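Local coordinates for protein putative aminomethyltransferase (Leptospirillum rubarum, PDB 3TTG) that is a putative aminomethyltransferase that probably binds folate, as in the related glycine cleavage T-protein, at residues L102-P105 with A106-E110. Sequence-based numbering, arbitrary orientation.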
loop_
_atom_site.group_PDB
_atom_site.type_symbol
_atom_site.label_atom_id
_atom_site.label_comp_id
_atom_site.label_asym_id
_atom_site.label_seq_id
_atom_site.Cartn_x
_atom_site.Cartn_y
_atom_site.Cartn_z
ATOM N N LEU A 102 6.453 3.068 -13.210
ATOM C CA LEU A 102 6.678 2.675 -11.845
ATOM C C LEU A 102 6.221 3.767 -10.963
ATOM O O LEU A 102 6.601 4.942 -11.152
ATOM C CB LEU A 102 8.192 2.366 -11.553
ATOM C CG LEU A 102 8.835 1.298 -12.408
ATOM C CD1 LEU A 102 10.357 1.278 -12.218
ATOM C CD2 LEU A 102 8.236 -0.075 -12.115
ATOM N N PHE A 103 5.480 3.386 -9.939
ATOM C CA PHE A 103 4.957 4.352 -8.938
ATOM C C PHE A 103 5.463 3.953 -7.551
ATOM O O PHE A 103 4.808 3.179 -6.831
ATOM C CB PHE A 103 3.453 4.437 -8.983
ATOM C CG PHE A 103 2.982 4.800 -10.370
ATOM C CD1 PHE A 103 2.650 6.105 -10.686
ATOM C CD2 PHE A 103 2.775 3.819 -11.330
ATOM C CE1 PHE A 103 2.238 6.444 -11.972
ATOM C CE2 PHE A 103 2.290 4.143 -12.593
ATOM C CZ PHE A 103 2.093 5.469 -12.932
ATOM N N PRO A 104 6.659 4.454 -7.178
ATOM C CA PRO A 104 7.211 4.170 -5.844
ATOM C C PRO A 104 6.510 5.005 -4.760
ATOM O O PRO A 104 5.563 5.711 -5.067
ATOM C CB PRO A 104 8.667 4.546 -6.015
ATOM C CG PRO A 104 8.590 5.748 -6.880
ATOM C CD PRO A 104 7.559 5.369 -7.911
ATOM N N PRO A 105 6.873 4.850 -3.489
ATOM C CA PRO A 105 6.155 5.575 -2.441
ATOM C C PRO A 105 6.320 7.085 -2.499
ATOM O O PRO A 105 7.367 7.584 -2.892
ATOM C CB PRO A 105 6.801 5.042 -1.138
ATOM C CG PRO A 105 7.445 3.731 -1.517
ATOM C CD PRO A 105 7.889 3.916 -2.909
ATOM N N ALA A 106 5.326 7.810 -1.984
ATOM C CA ALA A 106 5.410 9.266 -1.849
ATOM C C ALA A 106 6.697 9.681 -1.166
ATOM O O ALA A 106 7.110 9.060 -0.207
ATOM C CB ALA A 106 4.182 9.789 -1.039
ATOM N N GLY A 107 7.334 10.719 -1.674
ATOM C CA GLY A 107 8.538 11.259 -1.084
ATOM C C GLY A 107 9.829 10.520 -1.416
ATOM O O GLY A 107 10.854 10.909 -0.910
ATOM N N THR A 108 9.815 9.528 -2.317
ATOM C CA THR A 108 11.028 8.749 -2.678
ATOM C C THR A 108 11.539 9.002 -4.110
ATOM O O THR A 108 12.426 8.250 -4.584
ATOM C CB THR A 108 10.740 7.242 -2.509
ATOM O OG1 THR A 108 9.865 6.755 -3.532
ATOM C CG2 THR A 108 10.241 6.895 -1.138
ATOM N N ARG A 109 11.055 10.058 -4.797
ATOM C CA ARG A 109 11.362 10.231 -6.212
ATOM C C ARG A 109 12.873 10.169 -6.516
ATOM O O ARG A 109 13.256 9.474 -7.464
ATOM C CB ARG A 109 10.721 11.467 -6.857
ATOM C CG ARG A 109 11.282 12.788 -6.508
ATOM C CD ARG A 109 10.334 13.950 -6.907
ATOM N NE ARG A 109 10.361 14.168 -8.356
ATOM C CZ ARG A 109 9.879 15.234 -8.990
ATOM N NH1 ARG A 109 9.290 16.213 -8.312
ATOM N NH2 ARG A 109 9.984 15.330 -10.309
ATOM N N GLU A 110 13.707 10.851 -5.710
ATOM C CA GLU A 110 15.162 10.869 -5.890
ATOM C C GLU A 110 15.799 9.563 -5.425
ATOM O O GLU A 110 16.577 8.957 -6.170
ATOM C CB GLU A 110 15.723 12.061 -5.107
ATOM C CG GLU A 110 17.217 12.241 -5.055
ATOM C CD GLU A 110 17.544 13.405 -4.134
ATOM O OE1 GLU A 110 16.875 14.461 -4.248
ATOM O OE2 GLU A 110 18.380 13.217 -3.224
#
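Pro104 and Pro105 meet Thr108 in a type II beta turn that runs from Pro105 to Thr108. The turn joins strand 99-103 to helix 109-118 within the folate-binding domain. Just before it the strand ends, with backbone hydrogen bonds from Leu102 to Ile48 and from Phe103 to Trp92.

Pro104 points its CB toward segment 106-110. This CB lies 3.5 Å from Thr108 OG1, and the proline ring and the threonine side chain run alongside each other, pointing opposite ways. The other neighbours of the Pro104 ring include Ile48 and Phe112, so this proline packs against both strand 48-51 and the helix.

Pro105 supplies most of the contact. Its ring CD is 3.5 Å from Thr108 OG1. Its CB packs near the methyl CG2 of the same threonine, 3.9 Å away. Its carbonyl oxygen accepts two bonds from one residue. Thr108 N closes the turn, 3.2 Å from Pro105 O, with a bent N-H...O angle of 141° and the donor tilted from the carbonyl plane. Gly107, at the third position of the turn, has the positive phi (81°) characteristic of that position in a type II turn.

Thr108 is the N-cap residue of helix 109-118, but its side chain makes no capping bond. With chi1 at 72°, OG1 sits between the backbone N and the carbonyl carbon of its own residue, which brings it over to Pro105 O. Thr108 OG1 donates to Pro105 O at 2.7 Å, in the carbonyl plane and on a lone pair.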